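Local coordinates for protein Na-K-Cl cotransporter (Methanosarcina acetivorans, PDB 3G40) that probably carries chloride together with a cation across the membrane, as in the SLC12A family, and has this chain as its cytoplasmic C-terminal domain, at residues R41-L52 and F75-T85; I131-G140 and A275-A283. All coordinates share one frame; numbering follows the deposited sequence.

Contact 1 of 2, residues R41-L52 and F75-T85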
loop_
_atom_site.group_PDB
_atom_site.type_symbol
_atom_site.label_atom_id
_atom_site.label_comp_id
_atom_site.label_asym_id
_atom_site.label_seq_id
_atom_site.Cartn_x
_atom_site.Cartn_y
_atom_site.Cartn_z
ATOM N N ARG A 41 -6.945 9.868 -2.213
ATOM C CA ARG A 41 -8.145 9.755 -3.040
ATOM C C ARG A 41 -9.351 9.210 -2.229
ATOM O O ARG A 41 -10.482 9.698 -2.357
ATOM C CB ARG A 41 -7.869 8.863 -4.228
ATOM C CG ARG A 41 -9.016 8.727 -5.196
ATOM C CD ARG A 41 -8.846 7.435 -5.949
ATOM N NE ARG A 41 -8.771 6.325 -4.999
ATOM C CZ ARG A 41 -8.271 5.124 -5.278
ATOM N NH1 ARG A 41 -7.793 4.874 -6.494
ATOM N NH2 ARG A 41 -8.257 4.172 -4.339
ATOM N N ASP A 42 -9.107 8.192 -1.414
ATOM C CA ASP A 42 -10.183 7.584 -0.601
ATOM C C ASP A 42 -10.752 8.577 0.405
ATOM O O ASP A 42 -11.923 8.507 0.757
ATOM C CB ASP A 42 -9.672 6.334 0.135
ATOM C CG ASP A 42 -9.290 5.214 -0.812
ATOM O OD1 ASP A 42 -9.774 5.195 -1.967
ATOM O OD2 ASP A 42 -8.488 4.355 -0.404
ATOM N N ILE A 43 -9.928 9.521 0.857
ATOM C CA ILE A 43 -10.400 10.544 1.788
ATOM C C ILE A 43 -11.266 11.595 1.080
ATOM O O ILE A 43 -12.209 12.131 1.663
ATOM C CB ILE A 43 -9.220 11.236 2.502
ATOM C CG1 ILE A 43 -8.571 10.282 3.511
ATOM C CG2 ILE A 43 -9.669 12.526 3.180
ATOM C CD1 ILE A 43 -7.207 10.790 4.046
ATOM N N THR A 44 -10.962 11.863 -0.183
ATOM C CA THR A 44 -11.554 13.001 -0.896
ATOM C C THR A 44 -12.639 12.647 -1.925
ATOM O O THR A 44 -13.414 13.512 -2.333
ATOM C CB THR A 44 -10.448 13.849 -1.602
ATOM O OG1 THR A 44 -9.647 12.989 -2.416
ATOM C CG2 THR A 44 -9.551 14.523 -0.578
ATOM N N TYR A 45 -12.684 11.393 -2.363
ATOM C CA TYR A 45 -13.673 10.962 -3.352
ATOM C C TYR A 45 -15.086 10.843 -2.756
ATOM O O TYR A 45 -15.260 10.290 -1.666
ATOM C CB TYR A 45 -13.268 9.611 -3.948
ATOM C CG TYR A 45 -14.255 9.092 -4.958
ATOM C CD1 TYR A 45 -15.271 8.210 -4.586
ATOM C CD2 TYR A 45 -14.180 9.486 -6.283
ATOM C CE1 TYR A 45 -16.188 7.753 -5.521
ATOM C CE2 TYR A 45 -15.079 9.032 -7.214
ATOM C CZ TYR A 45 -16.081 8.162 -6.833
ATOM O OH TYR A 45 -16.966 7.729 -7.791
ATOM N N PRO A 46 -16.103 11.364 -3.465
ATOM C CA PRO A 46 -16.016 12.100 -4.724
ATOM C C PRO A 46 -16.111 13.609 -4.504
ATOM O O PRO A 46 -16.665 14.056 -3.491
ATOM C CB PRO A 46 -17.279 11.654 -5.472
ATOM C CG PRO A 46 -18.203 11.072 -4.416
ATOM C CD PRO A 46 -17.508 11.157 -3.075
ATOM N N LYS A 47 -15.578 14.366 -5.456
ATOM C CA LYS A 47 -15.730 15.825 -5.499
ATOM C C LYS A 47 -15.105 16.574 -4.319
ATOM O O LYS A 47 -15.344 17.767 -4.163
ATOM C CB LYS A 47 -17.204 16.229 -5.654
ATOM C CG LYS A 47 -17.896 15.689 -6.906
ATOM C CD LYS A 47 -17.259 16.195 -8.180
ATOM C CE LYS A 47 -18.175 15.959 -9.373
ATOM N NZ LYS A 47 -17.809 16.807 -10.550
ATOM N N GLY A 48 -14.324 15.882 -3.489
ATOM C CA GLY A 48 -13.438 16.551 -2.548
ATOM C C GLY A 48 -12.288 17.157 -3.365
ATOM O O GLY A 48 -12.356 17.194 -4.594
ATOM N N SER A 49 -11.234 17.634 -2.719
ATOM C CA SER A 49 -10.092 18.127 -3.501
ATOM C C SER A 49 -8.745 17.942 -2.825
ATOM O O SER A 49 -8.663 17.815 -1.605
ATOM C CB SER A 49 -10.268 19.600 -3.882
ATOM O OG SER A 49 -10.151 20.434 -2.743
ATOM N N VAL A 50 -7.693 17.971 -3.642
ATOM C CA VAL A 50 -6.327 17.824 -3.172
ATOM C C VAL A 50 -5.435 18.910 -3.801
ATOM O O VAL A 50 -5.265 18.945 -5.014
ATOM C CB VAL A 50 -5.758 16.450 -3.556
ATOM C CG1 VAL A 50 -4.299 16.357 -3.165
ATOM C CG2 VAL A 50 -6.581 15.299 -2.881
ATOM N N LYS A 51 -4.885 19.790 -2.970
ATOM C CA LYS A 51 -3.894 20.755 -3.421
ATOM C C LYS A 51 -2.493 20.262 -3.086
ATOM O O LYS A 51 -2.143 20.110 -1.920
ATOM C CB LYS A 51 -4.130 22.122 -2.777
ATOM C CG LYS A 51 -3.191 23.203 -3.314
ATOM C CD LYS A 51 -3.652 24.583 -2.861
ATOM C CE LYS A 51 -3.728 25.559 -4.036
ATOM N NZ LYS A 51 -2.535 25.494 -4.923
ATOM N N LEU A 52 -1.697 19.999 -4.117
ATOM C CA LEU A 52 -0.332 19.562 -3.905
ATOM C C LEU A 52 0.579 20.769 -3.759
ATOM O O LEU A 52 0.711 21.554 -4.682
ATOM C CB LEU A 52 0.111 18.691 -5.066
ATOM C CG LEU A 52 -0.817 17.505 -5.293
ATOM C CD1 LEU A 52 -0.446 16.764 -6.559
ATOM C CD2 LEU A 52 -0.826 16.538 -4.052
ATOM N N PHE A 75 -5.307 12.767 -9.997
ATOM C CA PHE A 75 -6.427 12.931 -9.076
ATOM C C PHE A 75 -7.698 13.259 -9.837
ATOM O O PHE A 75 -8.760 12.685 -9.576
ATOM C CB PHE A 75 -6.139 13.984 -8.001
ATOM C CG PHE A 75 -5.293 13.478 -6.850
ATOM C CD1 PHE A 75 -4.008 13.959 -6.657
ATOM C CD2 PHE A 75 -5.784 12.499 -5.970
ATOM C CE1 PHE A 75 -3.223 13.511 -5.607
ATOM C CE2 PHE A 75 -5.002 12.029 -4.915
ATOM C CZ PHE A 75 -3.722 12.528 -4.731
ATOM N N GLN A 76 -7.587 14.180 -10.790
ATOM C CA GLN A 76 -8.731 14.588 -11.591
ATOM C C GLN A 76 -9.324 13.415 -12.354
ATOM O O GLN A 76 -10.545 13.276 -12.421
ATOM C CB GLN A 76 -8.353 15.718 -12.572
ATOM C CG GLN A 76 -7.983 17.026 -11.878
ATOM C CD GLN A 76 -7.766 18.193 -12.848
ATOM O OE1 GLN A 76 -8.585 18.453 -13.736
ATOM N NE2 GLN A 76 -6.663 18.906 -12.666
ATOM N N GLU A 77 -8.457 12.600 -12.956
ATOM C CA GLU A 77 -8.882 11.377 -13.634
ATOM C C GLU A 77 -9.631 10.425 -12.689
ATOM O O GLU A 77 -10.504 9.684 -13.122
ATOM C CB GLU A 77 -7.678 10.630 -14.214
ATOM C CG GLU A 77 -6.872 11.424 -15.217
ATOM C CD GLU A 77 -5.620 10.696 -15.670
ATOM O OE1 GLU A 77 -5.212 9.723 -14.996
ATOM O OE2 GLU A 77 -5.045 11.105 -16.704
ATOM N N GLU A 78 -9.270 10.436 -11.413
ATOM C CA GLU A 78 -9.860 9.493 -10.460
ATOM C C GLU A 78 -10.992 10.127 -9.645
ATOM O O GLU A 78 -11.391 9.611 -8.597
ATOM C CB GLU A 78 -8.761 8.812 -9.605
ATOM C CG GLU A 78 -7.726 8.086 -10.502
ATOM C CD GLU A 78 -6.866 7.012 -9.810
ATOM O OE1 GLU A 78 -7.272 6.473 -8.762
ATOM O OE2 GLU A 78 -5.775 6.694 -10.342
ATOM N N GLY A 79 -11.513 11.241 -10.159
ATOM C CA GLY A 79 -12.738 11.843 -9.660
ATOM C C GLY A 79 -12.597 12.809 -8.495
ATOM O O GLY A 79 -13.567 13.079 -7.778
ATOM N N VAL A 80 -11.394 13.338 -8.309
ATOM C CA VAL A 80 -11.129 14.280 -7.219
ATOM C C VAL A 80 -10.565 15.576 -7.831
ATOM O O VAL A 80 -9.749 15.531 -8.740
ATOM C CB VAL A 80 -10.164 13.666 -6.211
ATOM C CG1 VAL A 80 -9.707 14.678 -5.182
ATOM C CG2 VAL A 80 -10.871 12.440 -5.494
ATOM N N PHE A 81 -11.032 16.726 -7.365
ATOM C CA PHE A 81 -10.503 17.990 -7.898
ATOM C C PHE A 81 -9.074 18.175 -7.401
ATOM O O PHE A 81 -8.726 17.714 -6.308
ATOM C CB PHE A 81 -11.381 19.148 -7.452
ATOM C CG PHE A 81 -12.769 19.097 -8.008
ATOM C CD1 PHE A 81 -13.867 18.942 -7.163
ATOM C CD2 PHE A 81 -12.982 19.195 -9.379
ATOM C CE1 PHE A 81 -15.149 18.899 -7.672
ATOM C CE2 PHE A 81 -14.263 19.151 -9.901
ATOM C CZ PHE A 81 -15.354 19.007 -9.049
ATOM N N SER A 82 -8.235 18.849 -8.189
ATOM C CA SER A 82 -6.855 18.970 -7.786
ATOM C C SER A 82 -6.149 20.172 -8.406
ATOM O O SER A 82 -6.487 20.619 -9.509
ATOM C CB SER A 82 -6.084 17.699 -8.154
ATOM O OG SER A 82 -4.820 17.699 -7.523
ATOM N N SER A 83 -5.156 20.668 -7.689
ATOM C CA SER A 83 -4.297 21.726 -8.210
ATOM C C SER A 83 -2.913 21.503 -7.605
ATOM O O SER A 83 -2.742 20.670 -6.717
ATOM C CB SER A 83 -4.856 23.093 -7.810
ATOM O OG SER A 83 -4.976 23.189 -6.401
ATOM N N TRP A 84 -1.914 22.220 -8.099
ATOM C CA TRP A 84 -0.579 22.040 -7.580
ATOM C C TRP A 84 0.147 23.374 -7.672
ATOM O O TRP A 84 -0.182 24.226 -8.499
ATOM C CB TRP A 84 0.174 20.960 -8.381
ATOM C CG TRP A 84 0.339 21.310 -9.827
ATOM C CD1 TRP A 84 -0.543 21.064 -10.839
ATOM C CD2 TRP A 84 1.462 21.983 -10.425
ATOM N NE1 TRP A 84 -0.042 21.557 -12.027
ATOM C CE2 TRP A 84 1.185 22.121 -11.800
ATOM C CE3 TRP A 84 2.666 22.486 -9.926
ATOM C CZ2 TRP A 84 2.078 22.742 -12.697
ATOM C CZ3 TRP A 84 3.554 23.115 -10.822
ATOM C CH2 TRP A 84 3.252 23.221 -12.186
ATOM N N THR A 85 1.113 23.568 -6.793
ATOM C CA THR A 85 2.001 24.722 -6.921
ATOM C C THR A 85 3.349 24.249 -6.409
ATOM O O THR A 85 3.436 23.205 -5.753
ATOM C CB THR A 85 1.494 25.924 -6.102
ATOM O OG1 THR A 85 2.332 27.060 -6.342
ATOM C CG2 THR A 85 1.527 25.615 -4.623
#

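Contact 2 of 2, residues I131-G140 and A275-A283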
loop_
_atom_site.group_PDB
_atom_site.type_symbol
_atom_site.label_atom_id
_atom_site.label_comp_id
_atom_site.label_asym_id
_atom_site.label_seq_id
_atom_site.Cartn_x
_atom_site.Cartn_y
_atom_site.Cartn_z
ATOM N N ILE A 131 1.122 22.233 13.072
ATOM C CA ILE A 131 -0.166 21.802 13.613
ATOM C C ILE A 131 -0.844 22.900 14.429
ATOM O O ILE A 131 -2.044 23.135 14.306
ATOM C CB ILE A 131 0.007 20.541 14.481
ATOM C CG1 ILE A 131 0.369 19.347 13.593
ATOM C CG2 ILE A 131 -1.252 20.262 15.294
ATOM C CD1 ILE A 131 0.751 18.103 14.357
ATOM N N ARG A 132 -0.062 23.573 15.262
ATOM C CA ARG A 132 -0.561 24.664 16.088
ATOM C C ARG A 132 -1.059 25.818 15.201
ATOM O O ARG A 132 -2.121 26.397 15.447
ATOM C CB ARG A 132 0.566 25.139 17.004
ATOM C CG ARG A 132 0.146 25.632 18.373
ATOM C CD ARG A 132 1.376 26.089 19.150
ATOM N NE ARG A 132 2.128 27.102 18.409
ATOM C CZ ARG A 132 2.219 28.381 18.765
ATOM N NH1 ARG A 132 1.625 28.808 19.871
ATOM N NH2 ARG A 132 2.916 29.231 18.021
ATOM N N LYS A 133 -0.285 26.129 14.164
ATOM C CA LYS A 133 -0.599 27.212 13.233
ATOM C C LYS A 133 -1.841 26.948 12.378
ATOM O O LYS A 133 -2.550 27.884 12.008
ATOM C CB LYS A 133 0.589 27.468 12.295
ATOM C CG LYS A 133 1.856 28.002 12.958
ATOM C CD LYS A 133 1.833 29.521 13.115
ATOM C CE LYS A 133 3.182 30.041 13.604
ATOM N NZ LYS A 133 3.085 31.359 14.297
ATOM N N ALA A 134 -2.094 25.682 12.045
ATOM C CA ALA A 134 -3.174 25.340 11.115
ATOM C C ALA A 134 -4.534 25.818 11.613
ATOM O O ALA A 134 -5.388 26.228 10.825
ATOM C CB ALA A 134 -3.202 23.828 10.825
ATOM N N SER A 135 -4.725 25.773 12.927
ATOM C CA SER A 135 -5.980 26.192 13.534
ATOM C C SER A 135 -6.225 27.679 13.291
ATOM O O SER A 135 -7.365 28.111 13.111
ATOM C CB SER A 135 -5.959 25.894 15.033
ATOM O OG SER A 135 -5.442 24.592 15.271
ATOM N N MET A 136 -5.146 28.454 13.272
ATOM C CA MET A 136 -5.233 29.886 13.052
ATOM C C MET A 136 -5.873 30.215 11.704
ATOM O O MET A 136 -6.582 31.215 11.567
ATOM C CB MET A 136 -3.840 30.516 13.137
ATOM C CG MET A 136 -3.071 30.147 14.396
ATOM S SD MET A 136 -1.402 30.829 14.423
ATOM C CE MET A 136 -0.844 30.299 16.042
ATOM N N TYR A 137 -5.616 29.377 10.705
ATOM C CA TYR A 137 -6.173 29.594 9.377
ATOM C C TYR A 137 -7.473 28.820 9.160
ATOM O O TYR A 137 -7.808 28.455 8.027
ATOM C CB TYR A 137 -5.138 29.239 8.305
ATOM C CG TYR A 137 -3.907 30.119 8.356
ATOM C CD1 TYR A 137 -2.798 29.753 9.107
ATOM C CD2 TYR A 137 -3.862 31.326 7.666
ATOM C CE1 TYR A 137 -1.674 30.560 9.163
ATOM C CE2 TYR A 137 -2.742 32.137 7.716
ATOM C CZ TYR A 137 -1.652 31.749 8.466
ATOM O OH TYR A 137 -0.535 32.549 8.522
ATOM N N ARG A 138 -8.202 28.579 10.245
ATOM C CA ARG A 138 -9.450 27.819 10.177
ATOM C C ARG A 138 -9.257 26.464 9.491
ATOM O O ARG A 138 -10.106 26.031 8.707
ATOM C CB ARG A 138 -10.519 28.621 9.433
ATOM C CG ARG A 138 -10.838 29.969 10.054
ATOM C CD ARG A 138 -11.613 30.841 9.079
ATOM N NE ARG A 138 -12.773 30.147 8.522
ATOM C CZ ARG A 138 -13.439 30.551 7.443
ATOM N NH1 ARG A 138 -13.056 31.644 6.796
ATOM N NH2 ARG A 138 -14.483 29.859 7.005
ATOM N N MET A 139 -8.142 25.796 9.777
ATOM C CA MET A 139 -7.868 24.509 9.148
ATOM C C MET A 139 -7.857 23.320 10.110
ATOM O O MET A 139 -7.311 23.391 11.208
ATOM C CB MET A 139 -6.548 24.545 8.373
ATOM C CG MET A 139 -6.643 25.228 7.028
ATOM S SD MET A 139 -5.060 25.230 6.165
ATOM C CE MET A 139 -5.052 23.640 5.343
ATOM N N GLY A 140 -8.455 22.221 9.672
ATOM C CA GLY A 140 -8.306 20.956 10.364
ATOM C C GLY A 140 -6.961 20.356 10.001
ATOM O O GLY A 140 -6.315 20.789 9.036
ATOM N N ALA A 275 -6.753 13.121 13.920
ATOM C CA ALA A 275 -7.523 14.212 13.356
ATOM C C ALA A 275 -7.806 15.337 14.354
ATOM O O ALA A 275 -8.438 15.119 15.395
ATOM C CB ALA A 275 -8.818 13.678 12.769
ATOM N N LEU A 276 -7.339 16.546 14.022
ATOM C CA LEU A 276 -7.603 17.735 14.830
ATOM C C LEU A 276 -8.613 18.601 14.098
ATOM O O LEU A 276 -8.417 18.936 12.929
ATOM C CB LEU A 276 -6.310 18.519 15.076
ATOM C CG LEU A 276 -6.401 19.916 15.693
ATOM C CD1 LEU A 276 -6.953 19.883 17.113
ATOM C CD2 LEU A 276 -5.025 20.567 15.671
ATOM N N ASP A 277 -9.694 18.956 14.786
ATOM C CA ASP A 277 -10.749 19.787 14.212
ATOM C C ASP A 277 -10.290 21.228 13.990
ATOM O O ASP A 277 -9.409 21.724 14.689
ATOM C CB ASP A 277 -11.946 19.849 15.157
ATOM C CG ASP A 277 -12.736 18.566 15.187
ATOM O OD1 ASP A 277 -12.382 17.610 14.464
ATOM O OD2 ASP A 277 -13.723 18.530 15.935
ATOM N N SER A 278 -10.919 21.906 13.040
ATOM C CA SER A 278 -10.702 23.337 12.882
ATOM C C SER A 278 -11.519 24.029 13.957
ATOM O O SER A 278 -11.196 25.134 14.394
ATOM C CB SER A 278 -11.179 23.807 11.513
ATOM O OG SER A 278 -12.577 23.613 11.376
ATOM N N GLY A 279 -12.585 23.360 14.377
ATOM C CA GLY A 279 -13.517 23.936 15.330
ATOM C C GLY A 279 -14.769 24.422 14.626
ATOM O O GLY A 279 -15.766 24.766 15.262
ATOM N N GLU A 280 -14.715 24.448 13.298
ATOM C CA GLU A 280 -15.831 24.921 12.495
ATOM C C GLU A 280 -16.675 23.784 11.921
ATOM O O GLU A 280 -17.777 24.016 11.426
ATOM C CB GLU A 280 -15.323 25.836 11.376
ATOM C CG GLU A 280 -14.578 27.056 11.903
ATOM C CD GLU A 280 -14.097 27.985 10.798
ATOM O OE1 GLU A 280 -14.048 27.550 9.625
ATOM O OE2 GLU A 280 -13.764 29.152 11.106
ATOM N N GLU A 281 -16.164 22.557 11.980
ATOM C CA GLU A 281 -16.930 21.416 11.487
ATOM C C GLU A 281 -18.068 21.058 12.445
ATOM O O GLU A 281 -17.915 21.114 13.670
ATOM C CB GLU A 281 -16.040 20.187 11.263
ATOM C CG GLU A 281 -14.663 20.483 10.698
ATOM C CD GLU A 281 -13.604 20.652 11.774
ATOM O OE1 GLU A 281 -12.438 20.286 11.518
ATOM O OE2 GLU A 281 -13.931 21.145 12.872
ATOM N N ASN A 282 -19.212 20.708 11.869
ATOM C CA ASN A 282 -20.319 20.132 12.614
ATOM C C ASN A 282 -20.652 18.811 11.947
ATOM O O ASN A 282 -21.462 18.758 11.020
ATOM C CB ASN A 282 -21.536 21.059 12.600
ATOM C CG ASN A 282 -22.692 20.520 13.438
ATOM O OD1 ASN A 282 -22.837 19.307 13.628
ATOM N ND2 ASN A 282 -23.527 21.428 13.941
ATOM N N ALA A 283 -20.000 17.747 12.406
ATOM C CA ALA A 283 -20.096 16.455 11.742
ATOM C C ALA A 283 -21.533 15.958 11.628
ATOM O O ALA A 283 -21.951 15.518 10.560
ATOM C CB ALA A 283 -19.217 15.416 12.449
HETATM O O HOH W 1 -7.223 23.179 13.875
#

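Contact 1 of 2, residues R41-L52 and F75-T85
R41 and E78 meet across the ends of helices 30-44 and 64-77 in a salt bridge. R41 NH1 donates a hydrogen bond to E78 OE1 at 2.8 Å, nearly along the C-O axis of that oxygen and in the plane of the guanidinium, although the two charged planes stand 38° apart. The other edge of the same guanidinium is taken by D42, NH2 to OD1 at 3.0 Å, so two acids fix its rotation. D38 adds a further acid at NH1, and E78 OE2 pairs with R154 of the second subunit. An alanine in place of R41 would probably leave D42 and E78 without their shared cation and the two helix ends without their charged link.

Backbone pairing forms a parallel ladder between strands 49-52 and 81-85. V50 N binds F81 O at 2.9 Å and L52 N binds S83 O, while T85 N reaches L52 O. The carbonyl of V50 is gripped twice, by S83 N and by S82 OG, the latter at 2.8 Å; the hydroxyl of S82 also pairs with S72.

Apolar packing fills the side of the sheet that carries V50 and L52. V50 CG2 lies 4.2 Å from the centroid of the F75 ring, 14° off its normal, a CH-pi contact over one face; the other branch, CG1, anti to the backbone N (chi1 175°), reaches F75 CE1. V80 sets CG1 against V50 CG2 at 3.9 Å. On the other side of the sheet the K47 chain, bent at chi2, lays CD 3.5 Å from F81 CE1.

The chemistry thus divides the work in a beta-alpha-beta unit: backbone bonds set the strand register, an aliphatic-aromatic layer seats helix 64-77, ended by a Schellman motif at G79, on the sheet, and charge joins the helix ends and reaches the second subunit.

Contact 2 of 2, residues I131-G140 and A275-A283
With CG anti to the carbonyl carbon in both R138 and E280 (chi1 near -60° in each), the two side chains leave their loops to meet at about a right angle. R138 then bends at chi3 while E280 stays extended, which puts R138 NE 3.1 Å from E280 OE1, in the guanidinium plane and on the syn lone pair of that oxygen, with a nearly straight N-H...O angle of 168°. A weaker, more bent bond runs from the same NE to E280 OE2.

Further in, L276 CG swings anti to the backbone N (chi1 170°), and its CD2 touches I131 CG2 at 3.8 Å. Between these two contacts one water links the segments: it accepts from S135 OG and donates to M139 O and D277 O, each at 2.7 Å. S278 lays CB against the backbone of M139 and G140, while its OG takes the N-H of E280 in an ST turn.

A Schellman motif with R138 as its C-prime residue ends helix 124-136. Three kinds of chemistry join that end to the turn after strand 271-276: an ion pair on the exposed side, a water bridging backbone carbonyls in the middle, and an aliphatic contact at the buried side.

How the contacts relate
From the N terminus the chain passes through helix 30-44 into strand 49-54, and contact 1 closes the crossover through helix 64-77 that brings strand 81-86 alongside strand 49-54, a right-handed beta-alpha-beta crossover at one border of the sheet. Contact 2 opens later: helix 124-136 leads into strand 140-145, and its partner returns only after 134 intervening residues, from the C-terminal end of strand 271-276 and the turn after it. The two are therefore in series, neither nested nor crossed. The centres of contact 1 and contact 2 lie about 20 Å apart. Contact 1 lies within the first half of the C-terminal domain, whereas contact 2 joins the first half to the second, at the antiparallel pairing of strands 140-145 and 271-276 within the shared sheet.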